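Local coordinates for galactose-1-phosphate uridylyltransferase (Pyrobaculum aerophilum str. IM2, PDB 6K5Z), which probably transfers uridylyl groups between UDP-glucose and galactose 1-phosphate, in a subunit that carries both zinc and iron, at residues Y121-R126 and Y144-V149; M249-A254 and Y263-E268; C30-G35 and V79-P84. All coordinates share one frame; numbering follows the deposited sequence.

Contact 1. Residues Y121-R126 and Y144-V149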
loop_
_atom_site.group_PDB
_atom_site.type_symbol
_atom_site.label_atom_id
_atom_site.label_comp_id
_atom_site.label_asym_id
_atom_site.label_seq_id
_atom_site.Cartn_x
_atom_site.Cartn_y
_atom_site.Cartn_z
ATOM N N TYR B 121 7.981 12.689 -15.459
ATOM C CA TYR B 121 7.839 12.909 -14.007
ATOM C C TYR B 121 9.129 12.736 -13.267
ATOM O O TYR B 121 9.924 11.823 -13.581
ATOM C CB TYR B 121 6.738 11.969 -13.403
ATOM C CG TYR B 121 6.211 12.484 -12.084
ATOM C CD1 TYR B 121 5.213 13.427 -12.057
ATOM C CD2 TYR B 121 6.753 12.054 -10.848
ATOM C CE1 TYR B 121 4.753 13.945 -10.868
ATOM C CE2 TYR B 121 6.286 12.576 -9.641
ATOM C CZ TYR B 121 5.291 13.523 -9.667
ATOM O OH TYR B 121 4.763 14.060 -8.503
ATOM N N PHE B 122 9.317 13.594 -12.262
ATOM C CA PHE B 122 10.456 13.528 -11.336
ATOM C C PHE B 122 9.940 13.108 -9.967
ATOM O O PHE B 122 9.282 13.894 -9.282
ATOM C CB PHE B 122 11.087 14.936 -11.230
ATOM C CG PHE B 122 12.374 15.007 -10.434
ATOM C CD1 PHE B 122 13.592 14.763 -11.060
ATOM C CD2 PHE B 122 12.366 15.379 -9.121
ATOM C CE1 PHE B 122 14.785 14.844 -10.372
ATOM C CE2 PHE B 122 13.556 15.492 -8.403
ATOM C CZ PHE B 122 14.771 15.219 -9.029
ATOM N N LEU B 123 10.260 11.883 -9.548
ATOM C CA LEU B 123 9.728 11.364 -8.251
ATOM C C LEU B 123 10.864 11.277 -7.252
ATOM O O LEU B 123 11.802 10.479 -7.418
ATOM C CB LEU B 123 9.041 10.005 -8.403
ATOM C CG LEU B 123 8.511 9.375 -7.117
ATOM C CD1 LEU B 123 7.258 10.070 -6.638
ATOM C CD2 LEU B 123 8.264 7.878 -7.313
ATOM N N PHE B 124 10.754 12.114 -6.232
ATOM C CA PHE B 124 11.628 12.094 -5.090
ATOM C C PHE B 124 10.952 11.459 -3.865
ATOM O O PHE B 124 9.867 11.911 -3.419
ATOM C CB PHE B 124 12.045 13.511 -4.714
ATOM C CG PHE B 124 12.940 13.593 -3.485
ATOM C CD1 PHE B 124 14.266 13.162 -3.536
ATOM C CD2 PHE B 124 12.460 14.137 -2.284
ATOM C CE1 PHE B 124 15.098 13.277 -2.412
ATOM C CE2 PHE B 124 13.276 14.242 -1.163
ATOM C CZ PHE B 124 14.598 13.812 -1.223
ATOM N N PHE B 125 11.618 10.440 -3.300
ATOM C CA PHE B 125 11.178 9.867 -2.043
ATOM C C PHE B 125 12.311 9.342 -1.213
ATOM O O PHE B 125 13.458 9.210 -1.683
ATOM C CB PHE B 125 10.185 8.783 -2.301
ATOM C CG PHE B 125 10.744 7.613 -3.048
ATOM C CD1 PHE B 125 10.744 7.600 -4.441
ATOM C CD2 PHE B 125 11.209 6.511 -2.373
ATOM C CE1 PHE B 125 11.210 6.498 -5.141
ATOM C CE2 PHE B 125 11.695 5.415 -3.052
ATOM C CZ PHE B 125 11.705 5.401 -4.439
ATOM N N ARG B 126 11.963 9.055 0.025
ATOM C CA ARG B 126 12.897 8.532 1.015
ATOM C C ARG B 126 12.201 7.497 1.896
ATOM O O ARG B 126 11.167 7.777 2.438
ATOM C CB ARG B 126 13.414 9.683 1.882
ATOM C CG ARG B 126 14.399 9.294 2.962
ATOM C CD ARG B 126 14.886 10.515 3.763
ATOM N NE ARG B 126 16.311 10.365 4.040
ATOM C CZ ARG B 126 16.840 9.658 5.030
ATOM N NH1 ARG B 126 16.075 9.061 5.951
ATOM N NH2 ARG B 126 18.148 9.580 5.141
ATOM N N TYR B 144 13.227 8.801 -8.864
ATOM C CA TYR B 144 12.916 8.128 -10.145
ATOM C C TYR B 144 12.497 9.222 -11.138
ATOM O O TYR B 144 11.589 9.993 -10.859
ATOM C CB TYR B 144 11.742 7.112 -10.074
ATOM C CG TYR B 144 11.891 5.851 -9.258
ATOM C CD1 TYR B 144 13.131 5.275 -9.039
ATOM C CD2 TYR B 144 10.756 5.193 -8.740
ATOM C CE1 TYR B 144 13.253 4.109 -8.315
ATOM C CE2 TYR B 144 10.877 4.018 -7.992
ATOM C CZ TYR B 144 12.134 3.491 -7.777
ATOM O OH TYR B 144 12.356 2.347 -7.074
ATOM N N ILE B 145 13.150 9.245 -12.293
ATOM C CA ILE B 145 12.769 10.103 -13.422
ATOM C C ILE B 145 11.996 9.198 -14.393
ATOM O O ILE B 145 12.572 8.259 -14.960
ATOM C CB ILE B 145 14.037 10.725 -14.050
ATOM C CG1 ILE B 145 14.615 11.778 -13.111
ATOM C CG2 ILE B 145 13.772 11.344 -15.425
ATOM C CD1 ILE B 145 16.095 12.014 -13.347
ATOM N N LEU B 146 10.706 9.500 -14.565
ATOM C CA LEU B 146 9.713 8.548 -15.065
ATOM C C LEU B 146 9.036 8.959 -16.385
ATOM O O LEU B 146 8.678 10.147 -16.543
ATOM C CB LEU B 146 8.616 8.344 -14.017
ATOM C CG LEU B 146 9.047 7.664 -12.715
ATOM C CD1 LEU B 146 7.942 7.808 -11.693
ATOM C CD2 LEU B 146 9.398 6.189 -12.924
ATOM N N PRO B 147 8.797 7.961 -17.286
ATOM C CA PRO B 147 8.010 8.138 -18.521
ATOM C C PRO B 147 6.495 8.302 -18.332
ATOM O O PRO B 147 5.807 8.643 -19.282
ATOM C CB PRO B 147 8.305 6.865 -19.329
ATOM C CG PRO B 147 8.708 5.841 -18.329
ATOM C CD PRO B 147 9.145 6.538 -17.071
ATOM N N VAL B 148 6.007 8.071 -17.118
ATOM C CA VAL B 148 4.596 8.108 -16.775
ATOM C C VAL B 148 4.444 8.868 -15.462
ATOM O O VAL B 148 5.410 9.023 -14.715
ATOM C CB VAL B 148 4.053 6.658 -16.610
ATOM C CG1 VAL B 148 4.129 5.882 -17.914
ATOM C CG2 VAL B 148 4.832 5.864 -15.557
ATOM N N VAL B 149 3.235 9.323 -15.172
ATOM C CA VAL B 149 2.933 9.998 -13.918
ATOM C C VAL B 149 2.534 8.906 -12.904
ATOM O O VAL B 149 1.783 7.991 -13.249
ATOM C CB VAL B 149 1.761 10.994 -14.063
ATOM C CG1 VAL B 149 1.408 11.658 -12.722
ATOM C CG2 VAL B 149 2.099 12.047 -15.111
#

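Contact 2. Residues M249-A254 and Y263-E268. With FE (Fe (III) ion), chain I.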
loop_
_atom_site.group_PDB
_atom_site.type_symbol
_atom_site.label_atom_id
_atom_site.label_comp_id
_atom_site.label_asym_id
_atom_site.label_seq_id
_atom_site.Cartn_x
_atom_site.Cartn_y
_atom_site.Cartn_z
ATOM N N MET B 249 8.852 9.066 3.048
ATOM C CA MET B 249 8.647 10.480 2.647
ATOM C C MET B 249 8.560 10.547 1.122
ATOM O O MET B 249 9.430 9.964 0.456
ATOM C CB MET B 249 9.786 11.381 3.138
ATOM C CG MET B 249 9.779 12.753 2.492
ATOM S SD MET B 249 10.647 14.026 3.441
ATOM C CE MET B 249 12.271 13.936 2.694
ATOM N N VAL B 250 7.533 11.216 0.597
ATOM C CA VAL B 250 7.404 11.360 -0.863
ATOM C C VAL B 250 7.120 12.815 -1.266
ATOM O O VAL B 250 6.396 13.532 -0.578
ATOM C CB VAL B 250 6.313 10.437 -1.401
ATOM C CG1 VAL B 250 4.942 10.793 -0.829
ATOM C CG2 VAL B 250 6.284 10.443 -2.912
ATOM N N LEU B 251 7.712 13.253 -2.382
ATOM C CA LEU B 251 7.423 14.571 -2.916
ATOM C C LEU B 251 6.302 14.442 -3.929
ATOM O O LEU B 251 6.434 13.766 -4.942
ATOM C CB LEU B 251 8.652 15.198 -3.560
ATOM C CG LEU B 251 8.482 16.559 -4.250
ATOM C CD1 LEU B 251 7.808 17.576 -3.350
ATOM C CD2 LEU B 251 9.842 17.093 -4.711
ATOM N N HIS B 252 5.189 15.081 -3.636
ATOM C CA HIS B 252 4.078 15.156 -4.600
ATOM C C HIS B 252 4.104 16.539 -5.243
ATOM O O HIS B 252 3.869 17.541 -4.577
ATOM C CB HIS B 252 2.727 14.926 -3.911
ATOM C CG HIS B 252 2.450 13.490 -3.558
ATOM N ND1 HIS B 252 1.288 13.097 -2.923
ATOM C CD2 HIS B 252 3.174 12.359 -3.739
ATOM C CE1 HIS B 252 1.305 11.792 -2.746
ATOM N NE2 HIS B 252 2.430 11.320 -3.243
ATOM N N GLN B 253 4.401 16.576 -6.526
ATOM C CA GLN B 253 4.505 17.820 -7.271
ATOM C C GLN B 253 3.917 17.536 -8.655
ATOM O O GLN B 253 3.546 16.369 -8.953
ATOM C CB GLN B 253 5.994 18.259 -7.368
ATOM C CG GLN B 253 6.885 17.302 -8.187
ATOM C CD GLN B 253 8.316 17.795 -8.446
ATOM O OE1 GLN B 253 8.547 18.985 -8.585
ATOM N NE2 GLN B 253 9.271 16.858 -8.572
ATOM N N ALA B 254 3.856 18.559 -9.510
ATOM C CA ALA B 254 3.126 18.444 -10.800
ATOM C C ALA B 254 3.984 17.707 -11.766
ATOM O O ALA B 254 5.143 17.465 -11.474
ATOM C CB ALA B 254 2.772 19.811 -11.358
ATOM N N TYR B 263 -2.758 22.185 -8.940
ATOM C CA TYR B 263 -1.967 21.294 -8.101
ATOM C C TYR B 263 -0.852 22.080 -7.436
ATOM O O TYR B 263 -0.212 22.911 -8.073
ATOM C CB TYR B 263 -1.385 20.163 -8.945
ATOM C CG TYR B 263 -0.980 18.964 -8.142
ATOM C CD1 TYR B 263 -1.904 18.321 -7.322
ATOM C CD2 TYR B 263 0.337 18.465 -8.189
ATOM C CE1 TYR B 263 -1.551 17.224 -6.580
ATOM C CE2 TYR B 263 0.710 17.360 -7.437
ATOM C CZ TYR B 263 -0.238 16.745 -6.639
ATOM O OH TYR B 263 0.104 15.637 -5.897
ATOM N N HIS B 264 -0.607 21.756 -6.167
ATOM C CA HIS B 264 0.317 22.453 -5.292
ATOM C C HIS B 264 1.232 21.355 -4.676
ATOM O O HIS B 264 0.732 20.369 -4.113
ATOM C CB HIS B 264 -0.552 23.136 -4.246
ATOM C CG HIS B 264 0.164 24.012 -3.263
ATOM N ND1 HIS B 264 -0.515 24.939 -2.498
ATOM C CD2 HIS B 264 1.464 24.096 -2.883
ATOM C CE1 HIS B 264 0.331 25.561 -1.698
ATOM N NE2 HIS B 264 1.538 25.067 -1.906
ATOM N N LEU B 265 2.555 21.519 -4.793
ATOM C CA LEU B 265 3.511 20.484 -4.358
ATOM C C LEU B 265 3.537 20.299 -2.851
ATOM O O LEU B 265 3.281 21.249 -2.102
ATOM C CB LEU B 265 4.941 20.750 -4.863
ATOM C CG LEU B 265 5.758 21.897 -4.221
ATOM C CD1 LEU B 265 6.403 21.565 -2.862
ATOM C CD2 LEU B 265 6.837 22.343 -5.216
ATOM N N HIS B 266 3.841 19.077 -2.418
ATOM C CA HIS B 266 3.924 18.763 -0.972
ATOM C C HIS B 266 4.706 17.493 -0.692
ATOM O O HIS B 266 4.887 16.631 -1.565
ATOM C CB HIS B 266 2.562 18.717 -0.308
ATOM C CG HIS B 266 1.544 17.919 -1.054
ATOM N ND1 HIS B 266 1.075 18.282 -2.300
ATOM C CD2 HIS B 266 0.872 16.793 -0.712
ATOM C CE1 HIS B 266 0.183 17.401 -2.707
ATOM N NE2 HIS B 266 0.048 16.490 -1.763
ATOM N N PHE B 267 5.270 17.463 0.506
ATOM C CA PHE B 267 5.987 16.313 0.995
ATOM C C PHE B 267 5.011 15.636 1.913
ATOM O O PHE B 267 4.421 16.314 2.765
ATOM C CB PHE B 267 7.226 16.698 1.783
ATOM C CG PHE B 267 8.341 17.199 0.923
ATOM C CD1 PHE B 267 8.362 18.538 0.522
ATOM C CD2 PHE B 267 9.350 16.340 0.510
ATOM C CE1 PHE B 267 9.384 19.001 -0.290
ATOM C CE2 PHE B 267 10.367 16.782 -0.299
ATOM C CZ PHE B 267 10.396 18.118 -0.709
ATOM N N GLU B 268 4.836 14.328 1.715
ATOM C CA GLU B 268 4.060 13.489 2.638
ATOM C C GLU B 268 5.019 12.622 3.360
ATOM O O GLU B 268 5.892 11.984 2.750
ATOM C CB GLU B 268 3.019 12.630 1.913
ATOM C CG GLU B 268 1.996 13.474 1.163
ATOM C CD GLU B 268 0.784 12.752 0.605
ATOM O OE1 GLU B 268 0.788 11.541 0.400
ATOM O OE2 GLU B 268 -0.214 13.447 0.363
HETATM FE FE FE I . -0.608 14.138 -1.744
HETATM O O HOH W 1 -2.130 15.492 -0.319
#

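Contact 3. Residues C30-G35 and V79-P84. With ZN (zinc ion), chain G.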
loop_
_atom_site.group_PDB
_atom_site.type_symbol
_atom_site.label_atom_id
_atom_site.label_comp_id
_atom_site.label_asym_id
_atom_site.label_seq_id
_atom_site.Cartn_x
_atom_site.Cartn_y
_atom_site.Cartn_z
ATOM N N CYS B 30 29.728 -0.484 1.669
ATOM C CA CYS B 30 28.710 0.529 1.455
ATOM C C CYS B 30 28.899 1.202 0.078
ATOM O O CYS B 30 29.968 1.740 -0.242
ATOM C CB CYS B 30 28.668 1.557 2.592
ATOM S SG CYS B 30 27.538 2.969 2.296
ATOM N N PRO B 31 27.873 1.129 -0.772
ATOM C CA PRO B 31 27.970 1.723 -2.117
ATOM C C PRO B 31 27.897 3.256 -2.140
ATOM O O PRO B 31 28.099 3.853 -3.217
ATOM C CB PRO B 31 26.751 1.159 -2.812
ATOM C CG PRO B 31 25.760 0.982 -1.710
ATOM C CD PRO B 31 26.521 0.632 -0.475
ATOM N N PHE B 32 27.597 3.876 -0.981
ATOM C CA PHE B 32 27.397 5.326 -0.880
ATOM C C PHE B 32 28.529 6.088 -0.135
ATOM O O PHE B 32 28.560 7.326 -0.126
ATOM C CB PHE B 32 26.031 5.618 -0.202
ATOM C CG PHE B 32 24.852 4.868 -0.810
ATOM C CD1 PHE B 32 24.737 4.701 -2.201
ATOM C CD2 PHE B 32 23.829 4.356 0.014
ATOM C CE1 PHE B 32 23.649 4.010 -2.740
ATOM C CE2 PHE B 32 22.751 3.676 -0.526
ATOM C CZ PHE B 32 22.662 3.482 -1.907
ATOM N N CYS B 33 29.459 5.368 0.494
ATOM C CA CYS B 33 30.551 6.036 1.192
ATOM C C CYS B 33 31.522 6.612 0.194
ATOM O O CYS B 33 31.797 5.958 -0.801
ATOM C CB CYS B 33 31.308 5.088 2.117
ATOM S SG CYS B 33 30.621 5.028 3.769
ATOM N N PRO B 34 32.096 7.818 0.493
ATOM C CA PRO B 34 33.154 8.371 -0.342
ATOM C C PRO B 34 34.430 7.526 -0.349
ATOM O O PRO B 34 34.632 6.664 0.531
ATOM C CB PRO B 34 33.449 9.707 0.329
ATOM C CG PRO B 34 33.150 9.488 1.759
ATOM C CD PRO B 34 31.920 8.616 1.725
ATOM N N GLY B 35 35.303 7.803 -1.311
ATOM C CA GLY B 35 36.605 7.157 -1.351
ATOM C C GLY B 35 36.694 5.847 -2.127
ATOM O O GLY B 35 37.695 5.127 -2.001
ATOM N N VAL B 79 20.183 7.580 -6.711
ATOM C CA VAL B 79 20.299 7.662 -5.261
ATOM C C VAL B 79 20.867 9.021 -4.881
ATOM O O VAL B 79 21.865 9.460 -5.432
ATOM C CB VAL B 79 21.141 6.532 -4.687
ATOM C CG1 VAL B 79 21.218 6.646 -3.177
ATOM C CG2 VAL B 79 20.513 5.190 -5.046
ATOM N N VAL B 80 20.189 9.708 -3.976
ATOM C CA VAL B 80 20.731 10.933 -3.409
ATOM C C VAL B 80 21.428 10.537 -2.117
ATOM O O VAL B 80 20.773 10.259 -1.092
ATOM C CB VAL B 80 19.648 11.946 -3.116
ATOM C CG1 VAL B 80 20.263 13.229 -2.613
ATOM C CG2 VAL B 80 18.820 12.189 -4.377
ATOM N N VAL B 81 22.759 10.494 -2.167
ATOM C CA VAL B 81 23.552 10.280 -0.945
ATOM C C VAL B 81 23.648 11.603 -0.207
ATOM O O VAL B 81 24.252 12.556 -0.710
ATOM C CB VAL B 81 24.946 9.711 -1.237
ATOM C CG1 VAL B 81 25.687 9.385 0.049
ATOM C CG2 VAL B 81 24.810 8.453 -2.062
ATOM N N GLU B 82 23.094 11.615 1.000
ATOM C CA GLU B 82 22.804 12.826 1.750
ATOM C C GLU B 82 23.950 13.441 2.553
ATOM O O GLU B 82 23.846 14.563 3.057
ATOM C CB GLU B 82 21.627 12.529 2.686
ATOM C CG GLU B 82 20.302 12.240 1.952
ATOM C CD GLU B 82 19.234 11.698 2.870
ATOM O OE1 GLU B 82 19.493 11.521 4.078
ATOM O OE2 GLU B 82 18.103 11.447 2.407
ATOM N N THR B 83 25.018 12.693 2.696
ATOM C CA THR B 83 26.169 13.065 3.499
ATOM C C THR B 83 27.249 11.989 3.297
ATOM O O THR B 83 26.927 10.853 2.954
ATOM C CB THR B 83 25.846 13.112 4.976
ATOM O OG1 THR B 83 27.065 13.158 5.720
ATOM C CG2 THR B 83 25.041 11.873 5.391
ATOM N N PRO B 84 28.531 12.350 3.450
ATOM C CA PRO B 84 29.566 11.312 3.401
ATOM C C PRO B 84 29.626 10.423 4.660
ATOM O O PRO B 84 30.270 9.397 4.617
ATOM C CB PRO B 84 30.862 12.126 3.234
ATOM C CG PRO B 84 30.562 13.456 3.886
ATOM C CD PRO B 84 29.129 13.701 3.485
HETATM ZN ZN ZN G . 28.301 4.480 3.859
#

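Contact 1. Residues Y121-R126 and Y144-V149
The hairpin of strands 121-128 and 140-146 sets Tyr121 against Leu146, Phe122 against Ile145 and Leu123 against Tyr144, three consecutive antiparallel pairs in the half-barrel sheet. Tyr121 and Leu146 exchange two backbone hydrogen bonds, as do Leu123 and Tyr144; the bond from Leu146 N to Tyr121 O measures 2.6 Å. Between them lies the non-hydrogen-bonded pair, where Phe122 CD1 rests 3.8 Å from Ile145 CG1.

Alternation then sorts the side chains. On the face of Tyr121, Leu123, Tyr144 and Leu146, the Leu123 methyl CD2 runs alongside the Tyr144 ring, 3.9 Å from its CD2. Phe125 makes an edge-to-face stack: its CE1 comes 3.8 Å from Tyr144 CE2, the planes standing at 73°. Phe125 CG sits between its backbone N and carbonyl carbon (chi1 64°), a rotation that swings the ring edge over the tyrosine. Tyr144 belongs to the UDP site, which holds no nucleotide in this chain, and the stack is likely to set the tilt of a ring that meets the ligand. At the hairpin's end, Val149 CG1 reaches Tyr121 CD1, and the tyrosine's hydroxyl is hydrogen-bonded to Gln253 O.

Helix 96-116 packs on Phe122, while Leu123, Tyr144 and Leu146 meet Leu291 and Thr293 of the second subunit; helix 151-167 touches Tyr121 and Val149.

Contact 2. Residues M249-A254 and Y263-E268
His252 and His266 face each other as a hydrogen-bonded pair of antiparallel strands, and with Glu268 they give the iron three of its ligands. Two backbone bonds join the histidines, and two more join Val250 to Glu268, so the metal residues are spaced by the sheet itself.

The His252 side chain can be followed outward. Its CB lies over one face of the His266 ring, a CH-pi contact 3.9 Å from the centroid, and also meets Tyr263 OH at 3.4 Å. With CG placed anti to the carbonyl carbon (chi1 -76°), the ring continues toward the iron and turns its edge to the His266 face, the planes at 83°. ND1 binds the metal at 2.5 Å. Next to it, CE1 comes 3.2 Å from Glu268 OE1, and at the tip NE2 hydrogen-bonds Gly288 O of the second subunit.

His266 NE2 adds a bond of 2.4 Å to the iron and Glu268 OE2 one of 2.2 Å; a water and both carboxylate oxygens of Glu156 complete six donor atoms, and Glu156 accepts a hydrogen bond from Tyr263 OH. Glu268 OE1 is held by Tyr270.

Behind the site, Leu251 CD1 sits over the Phe267 ring, 3.8 Å from its centroid, while Met249 SD approaches that ring obliquely in a Met-aromatic contact. With an alanine here instead of Phe267, Leu251 CD1 would probably lose the face it rests on and a gap would open beside Met249.

Each histidine thus gives one nitrogen to the iron and an N-H to a carbonyl, His266 ND1 using His264 O; such pairing fixes both ring rotations and probably strengthens the nitrogens as ligands.

Contact 3. Residues C30-G35 and V79-P84
Phe32, inside the CxxC element Cys30-Cys33 of a zinc site, lays its ring against Val79 and Val81 at the end of strand 76-81. Val79 CG1 stands over one face of the ring in a CH-pi contact, 4.0 Å from the centroid and 27° off the normal, with CE1 its closest ring atom. Val81 takes the base of the side chain: CG2 lies 3.6 Å from Phe32 CB, while CG1 meets the Phe32 carbonyl oxygen. Phe32 CG is anti to its carbonyl carbon (chi1 -50°), which lays the ring across the two valines. A second, more peripheral touch joins two prolines, Pro34 CG to Pro84 CB at 3.8 Å, and Pro34 CD also approaches Pro84 O.

One step out, the ring is clasped from both sides. Pro31 CG sits 3.7 Å above its plane, over the centre and on the opposite face from Val79 CG1. His140, predicted to carry the UMP intermediate, also meets the ring, and Val79 lies close to Asn50 of the UDP site. The packing therefore connects the metal loop with the surroundings of the nucleotide pocket.

Further out is the metal to which the loop is bound. Cys30 SG binds zinc at 2.3 Å and Cys33 SG at 2.4 Å; His86 and His138 complete the four ligands. His138 NE2 is hydrogen-bonded in turn to Thr83 O, which probably fixes the turn of its ring. In a loop without regular structure, the metal bonds probably hold the turn between the cysteines, from which the Phe32 side chain points to the sheet. The Cys30 thiolate sulfur has a second task: SG accepts a hydrogen bond from Phe32 N at 3.4 Å.

From the N terminus, contact 3 comes first, bringing the loop of 30-35 back to strand 76-81 across 43 intervening residues. After helix 96-116, contact 1 closes a hairpin over 17 residues, and contact 2 then closes a connection of only eight. The three follow in series, neither nesting nor crossing, yet all reach one antiparallel sheet. Strand 76-81 lies beside 140-146, and a salt bridge from Arg126 to Glu82 adds a side-chain tie between contacts 1 and 3. Strand 121-128 borders 247-252, where Met249 N probably hydrogen-bonds Arg126 O; this strand pairing, between contacts 1 and 2, makes the N- and C-terminal family regions one continuous half-barrel sheet.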